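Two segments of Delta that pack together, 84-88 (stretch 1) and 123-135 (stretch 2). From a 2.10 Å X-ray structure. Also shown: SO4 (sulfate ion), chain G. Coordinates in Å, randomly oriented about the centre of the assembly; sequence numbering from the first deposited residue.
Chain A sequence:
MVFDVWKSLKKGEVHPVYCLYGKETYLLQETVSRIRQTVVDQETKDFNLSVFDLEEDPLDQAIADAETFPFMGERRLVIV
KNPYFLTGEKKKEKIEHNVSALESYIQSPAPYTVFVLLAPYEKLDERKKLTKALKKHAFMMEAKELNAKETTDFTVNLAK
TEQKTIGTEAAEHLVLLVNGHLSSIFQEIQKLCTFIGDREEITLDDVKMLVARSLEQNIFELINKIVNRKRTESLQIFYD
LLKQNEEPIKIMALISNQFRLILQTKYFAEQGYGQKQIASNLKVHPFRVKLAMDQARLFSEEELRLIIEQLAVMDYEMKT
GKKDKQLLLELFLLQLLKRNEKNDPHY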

ATOM      1  N   TYR A  84     -11.112  15.419  -5.862  1.00 42.82           N
ATOM      2  CA  TYR A  84      -9.900  15.990  -6.451  1.00 46.35           C
ATOM      3  C   TYR A  84      -9.831  17.502  -6.278  1.00 53.43           C
ATOM      4  O   TYR A  84      -8.751  18.084  -6.273  1.00 52.81           O
ATOM      5  CB  TYR A  84      -9.786  15.626  -7.940  1.00 47.65           C
ATOM      6  CG  TYR A  84     -11.070  15.802  -8.718  1.00 51.33           C
ATOM      7  CD1 TYR A  84     -11.428  17.041  -9.250  1.00 57.63           C
ATOM      8  CD2 TYR A  84     -11.939  14.729  -8.908  1.00 50.81           C
ATOM      9  CE1 TYR A  84     -12.624  17.201  -9.956  1.00 60.66           C
ATOM     10  CE2 TYR A  84     -13.131  14.879  -9.607  1.00 53.74           C
ATOM     11  CZ  TYR A  84     -13.465  16.111 -10.130  1.00 60.57           C
ATOM     12  OH  TYR A  84     -14.646  16.245 -10.824  1.00 71.11           O
ATOM     13  N   PHE A  85     -10.990  18.132  -6.141  1.00 48.78           N
ATOM     14  CA  PHE A  85     -11.051  19.571  -5.939  1.00 52.82           C
ATOM     15  C   PHE A  85     -10.515  19.984  -4.564  1.00 56.95           C
ATOM     16  O   PHE A  85     -10.437  21.171  -4.264  1.00 61.43           O
ATOM     17  CB  PHE A  85     -12.488  20.062  -6.124  1.00 46.31           C
ATOM     18  CG  PHE A  85     -13.509  19.194  -5.442  1.00 51.38           C
ATOM     19  CD1 PHE A  85     -13.726  19.297  -4.078  1.00 43.76           C
ATOM     20  CD2 PHE A  85     -14.237  18.258  -6.164  1.00 46.40           C
ATOM     21  CE1 PHE A  85     -14.653  18.489  -3.447  1.00 46.18           C
ATOM     22  CE2 PHE A  85     -15.160  17.451  -5.539  1.00 41.66           C
ATOM     23  CZ  PHE A  85     -15.374  17.571  -4.178  1.00 43.75           C
ATOM     24  N   LEU A  86     -10.162  19.006  -3.731  1.00 53.73           N
ATOM     25  CA  LEU A  86      -9.494  19.279  -2.456  1.00 56.95           C
ATOM     26  C   LEU A  86      -7.985  19.473  -2.643  1.00 59.81           C
ATOM     27  O   LEU A  86      -7.303  19.987  -1.754  1.00 53.35           O
ATOM     28  CB  LEU A  86      -9.764  18.166  -1.440  1.00 49.64           C
ATOM     29  CG  LEU A  86     -11.197  18.101  -0.908  1.00 51.76           C
ATOM     30  CD1 LEU A  86     -11.368  16.966   0.102  1.00 44.84           C
ATOM     31  CD2 LEU A  86     -11.584  19.441  -0.302  1.00 52.25           C
ATOM     32  N   THR A  87      -7.480  19.049  -3.802  1.00 60.71           N
ATOM     33  CA  THR A  87      -6.080  19.247  -4.183  1.00 67.02           C
ATOM     34  C   THR A  87      -5.928  20.493  -5.052  1.00 75.55           C
ATOM     35  O   THR A  87      -6.878  21.253  -5.232  1.00 72.28           O
ATOM     36  CB  THR A  87      -5.534  18.055  -4.997  1.00 63.60           C
ATOM     37  OG1 THR A  87      -6.123  18.057  -6.305  1.00 69.23           O
ATOM     38  CG2 THR A  87      -5.845  16.746  -4.309  1.00 55.01           C
ATOM     39  N   GLY A  88      -4.735  20.692  -5.606  1.00 89.00           N
ATOM     40  CA  GLY A  88      -4.482  21.824  -6.481  1.00 96.37           C
ATOM     41  C   GLY A  88      -4.312  21.453  -7.945  1.00103.73           C
ATOM     42  O   GLY A  88      -3.723  22.210  -8.714  1.00108.13           O
TER
HETATM   43  S   SO4 G1345     -11.539  28.072  -2.573  1.00110.97           S
HETATM   44  O1  SO4 G1345     -11.664  26.996  -1.599  1.00118.59           O
HETATM   45  O2  SO4 G1345     -10.347  28.869  -2.279  1.00109.64           O
HETATM   46  O3  SO4 G1345     -12.729  28.915  -2.513  1.00106.66           O
HETATM   47  O4  SO4 G1345     -11.415  27.473  -3.899  1.00113.97           O
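Stretch 2, residues 123-135: KLDERKKLTKALK

Stretch 2 begins as an extended segment, K123 to D125, turns, and enters a helix that runs from 129 to 135 and continues beyond. A type I beta turn spans D125 to K128, closed by K128 N to D125 O at 3.2 Å. K128 takes the N-cap position. Stretch 1 is a short 3-10 segment, 84-86, followed by loop. The backbones come nearest at T87 and L124, whose CA atoms are 5.0 Å apart. The two stretches together bury 420 Å².

One hydrogen bond joins the two backbones. D125 N donates to L86 O at 2.7 Å, with an N-H...O angle of 173°, so the bond is short and nearly straight. It fixes the start of the turn to the end of the 3-10 segment. L86 O also lies 3.5 Å from L124 CA.

The apolar contact centres on L86, which loses more surface to the other stretch than any other residue of stretch 1. Its CA-to-CB bond points sideways, but the end of the side chain comes nearer to stretch 2. L86 CD2 meets L130 CG at 3.6 Å, and L86 CD1 meets L134 CD1 at 3.7 Å. L130 and L134 are one helical turn apart, and the CA-to-CB bonds of both point toward stretch 1. L86 CB lies 4.1 Å from L124 CD2, so the extended segment contributes to the same cluster. L86 CD2 is also 3.9 Å from T131 OG1. F85 adds a further apolar contact: its CE1 lies 3.6 Å from L130 CD2, which sits at the ring edge, near the ring plane.

K128 lies along the backbone of stretch 1 with the aliphatic part of its side chain. Its CA-to-CB bond points toward that stretch. K128 CD is 3.0 Å from F85 O, and K128 CE is 3.0 Å from T87 O. These are close carbon-oxygen contacts. T87 CG2 also approaches K123 O, at 4.0 Å.

Bonds within each stretch hold the shapes that meet. In stretch 1, Y84 O accepts from T87 N at 2.9 Å and from T87 OG1 at 2.6 Å. In stretch 2, T131 OG1 donates to D125 O at 2.7 Å, tying the helix back to the turn. R127 N donates to D125 OD1 at 2.9 Å, and R127 NH2 forms a salt bridge with D125 OD2 at 2.8 Å.

A sulfate ion, probably from the crystallisation liquor, binds at the helix start: K129 N donates to its O1 at 2.6 Å.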

ATOM      1  N   LYS A 123      -1.840  15.203   0.114  1.00 47.04           N
ATOM      2  CA  LYS A 123      -1.973  16.516   0.705  1.00 49.98           C
ATOM      3  C   LYS A 123      -3.233  17.166   0.178  1.00 48.54           C
ATOM      4  O   LYS A 123      -3.577  17.025  -0.998  1.00 50.23           O
ATOM      5  CB  LYS A 123      -0.756  17.363   0.329  1.00 58.26           C
ATOM      6  CG  LYS A 123      -0.829  18.821   0.737  1.00 69.86           C
ATOM      7  CD  LYS A 123       0.358  19.598   0.167  1.00 77.91           C
ATOM      8  N   LEU A 124      -3.931  17.871   1.057  1.00 48.55           N
ATOM      9  CA  LEU A 124      -5.088  18.646   0.654  1.00 41.21           C
ATOM     10  C   LEU A 124      -4.676  20.114   0.665  1.00 45.50           C
ATOM     11  O   LEU A 124      -3.823  20.512   1.449  1.00 49.71           O
ATOM     12  CB  LEU A 124      -6.250  18.394   1.616  1.00 39.36           C
ATOM     13  CG  LEU A 124      -6.582  16.933   1.960  1.00 43.97           C
ATOM     14  CD1 LEU A 124      -7.746  16.863   2.960  1.00 35.14           C
ATOM     15  CD2 LEU A 124      -6.895  16.107   0.708  1.00 44.38           C
ATOM     16  N   ASP A 125      -5.266  20.919  -0.209  1.00 47.19           N
ATOM     17  CA  ASP A 125      -4.909  22.330  -0.284  1.00 52.42           C
ATOM     18  C   ASP A 125      -5.513  23.060   0.908  1.00 50.47           C
ATOM     19  O   ASP A 125      -6.725  23.224   0.997  1.00 54.77           O
ATOM     20  CB  ASP A 125      -5.407  22.944  -1.599  1.00 56.43           C
ATOM     21  CG  ASP A 125      -4.879  24.355  -1.834  1.00 59.53           C
ATOM     22  OD1 ASP A 125      -4.378  25.003  -0.884  1.00 53.53           O
ATOM     23  OD2 ASP A 125      -4.977  24.822  -2.985  1.00 68.98           O
ATOM     24  N   GLU A 126      -4.654  23.501   1.813  1.00 52.99           N
ATOM     25  CA  GLU A 126      -5.079  24.165   3.030  1.00 44.07           C
ATOM     26  C   GLU A 126      -5.725  25.522   2.760  1.00 52.65           C
ATOM     27  O   GLU A 126      -6.443  26.056   3.602  1.00 54.92           O
ATOM     28  CB  GLU A 126      -3.883  24.315   3.971  1.00 49.49           C
ATOM     29  CG  GLU A 126      -3.517  23.029   4.704  1.00 64.27           C
ATOM     30  N   ARG A 127      -5.483  26.081   1.580  1.00 49.66           N
ATOM     31  CA  ARG A 127      -6.032  27.388   1.251  1.00 52.93           C
ATOM     32  C   ARG A 127      -7.513  27.321   0.866  1.00 57.02           C
ATOM     33  O   ARG A 127      -8.222  28.323   0.951  1.00 63.53           O
ATOM     34  CB  ARG A 127      -5.202  28.041   0.144  1.00 60.60           C
ATOM     35  CG  ARG A 127      -3.704  28.055   0.444  1.00 66.91           C
ATOM     36  CD  ARG A 127      -2.902  28.560  -0.737  1.00 78.09           C
ATOM     37  NE  ARG A 127      -3.139  27.770  -1.945  1.00 86.76           N
ATOM     38  CZ  ARG A 127      -2.306  26.845  -2.416  1.00 91.91           C
ATOM     39  NH1 ARG A 127      -1.166  26.585  -1.779  1.00 97.03           N
ATOM     40  NH2 ARG A 127      -2.608  26.182  -3.528  1.00 82.66           N
ATOM     41  N   LYS A 128      -7.978  26.138   0.466  1.00 44.33           N
ATOM     42  CA  LYS A 128      -9.368  25.961   0.052  1.00 46.14           C
ATOM     43  C   LYS A 128     -10.383  26.006   1.194  1.00 49.38           C
ATOM     44  O   LYS A 128     -10.198  25.401   2.247  1.00 47.06           O
ATOM     45  CB  LYS A 128      -9.539  24.671  -0.756  1.00 48.47           C
ATOM     46  CG  LYS A 128      -8.818  24.726  -2.092  1.00 56.51           C
ATOM     47  CD  LYS A 128      -9.086  23.495  -2.926  1.00 59.90           C
ATOM     48  CE  LYS A 128      -8.413  23.612  -4.291  1.00 65.87           C
ATOM     49  NZ  LYS A 128      -8.950  24.767  -5.062  1.00 71.17           N
ATOM     50  N   LYS A 129     -11.472  26.718   0.949  1.00 45.55           N
ATOM     51  CA  LYS A 129     -12.526  26.894   1.933  1.00 47.24           C
ATOM     52  C   LYS A 129     -13.012  25.541   2.462  1.00 42.62           C
ATOM     53  O   LYS A 129     -13.248  25.380   3.653  1.00 44.40           O
ATOM     54  CB  LYS A 129     -13.686  27.672   1.292  1.00 48.69           C
ATOM     55  CG  LYS A 129     -14.774  28.115   2.257  1.00 58.52           C
ATOM     56  N   LEU A 130     -13.162  24.575   1.563  1.00 37.85           N
ATOM     57  CA  LEU A 130     -13.691  23.266   1.910  1.00 35.55           C
ATOM     58  C   LEU A 130     -12.706  22.481   2.757  1.00 37.08           C
ATOM     59  O   LEU A 130     -13.095  21.716   3.641  1.00 37.11           O
ATOM     60  CB  LEU A 130     -14.025  22.486   0.642  1.00 40.70           C
ATOM     61  CG  LEU A 130     -14.561  21.076   0.845  1.00 45.23           C
ATOM     62  CD1 LEU A 130     -15.670  21.041   1.890  1.00 45.51           C
ATOM     63  CD2 LEU A 130     -15.054  20.541  -0.484  1.00 51.06           C
ATOM     64  N   THR A 131     -11.424  22.661   2.475  1.00 35.17           N
ATOM     65  CA  THR A 131     -10.402  22.021   3.290  1.00 39.10           C
ATOM     66  C   THR A 131     -10.463  22.549   4.715  1.00 33.60           C
ATOM     67  O   THR A 131     -10.352  21.791   5.672  1.00 35.24           O
ATOM     68  CB  THR A 131      -9.011  22.272   2.724  1.00 34.33           C
ATOM     69  OG1 THR A 131      -8.982  21.812   1.372  1.00 40.95           O
ATOM     70  CG2 THR A 131      -7.975  21.527   3.530  1.00 37.28           C
ATOM     71  N   LYS A 132     -10.642  23.856   4.853  1.00 39.72           N
ATOM     72  CA  LYS A 132     -10.724  24.458   6.171  1.00 36.52           C
ATOM     73  C   LYS A 132     -11.944  23.902   6.893  1.00 33.96           C
ATOM     74  O   LYS A 132     -11.880  23.574   8.082  1.00 35.06           O
ATOM     75  CB  LYS A 132     -10.781  25.984   6.066  1.00 50.07           C
ATOM     76  CG  LYS A 132      -9.553  26.596   5.400  1.00 56.76           C
ATOM     77  CD  LYS A 132      -9.592  28.114   5.423  1.00 61.79           C
ATOM     78  CE  LYS A 132      -8.417  28.712   4.661  1.00 67.36           C
ATOM     79  NZ  LYS A 132      -8.293  30.176   4.903  1.00 74.71           N
ATOM     80  N   ALA A 133     -13.041  23.753   6.156  1.00 29.92           N
ATOM     81  CA  ALA A 133     -14.280  23.230   6.718  1.00 35.90           C
ATOM     82  C   ALA A 133     -14.138  21.797   7.224  1.00 30.99           C
ATOM     83  O   ALA A 133     -14.696  21.453   8.263  1.00 32.73           O
ATOM     84  CB  ALA A 133     -15.421  23.330   5.709  1.00 29.55           C
ATOM     85  N   LEU A 134     -13.407  20.966   6.486  1.00 33.44           N
ATOM     86  CA  LEU A 134     -13.149  19.586   6.897  1.00 33.58           C
ATOM     87  C   LEU A 134     -12.279  19.500   8.152  1.00 29.55           C
ATOM     88  O   LEU A 134     -12.545  18.710   9.053  1.00 27.74           O
ATOM     89  CB  LEU A 134     -12.498  18.788   5.767  1.00 31.22           C
ATOM     90  CG  LEU A 134     -13.435  18.503   4.588  1.00 37.85           C
ATOM     91  CD1 LEU A 134     -12.664  18.071   3.346  1.00 36.69           C
ATOM     92  CD2 LEU A 134     -14.497  17.475   4.980  1.00 32.86           C
ATOM     93  N   LYS A 135     -11.235  20.306   8.214  1.00 28.20           N
ATOM     94  CA  LYS A 135     -10.335  20.243   9.365  1.00 26.95           C
ATOM     95  C   LYS A 135     -11.074  20.617  10.656  1.00 33.61           C
ATOM     96  O   LYS A 135     -10.703  20.191  11.744  1.00 38.93           O
ATOM     97  CB  LYS A 135      -9.124  21.139   9.139  1.00 30.73           C
ATOM     98  CG  LYS A 135      -8.224  20.646   7.999  1.00 37.24           C
ATOM     99  CD  LYS A 135      -7.143  21.666   7.643  1.00 36.32           C
ATOM    100  CE  LYS A 135      -6.278  21.982   8.852  1.00 44.45           C
ATOM    101  NZ  LYS A 135      -4.910  22.388   8.434  1.00 58.05           N
TER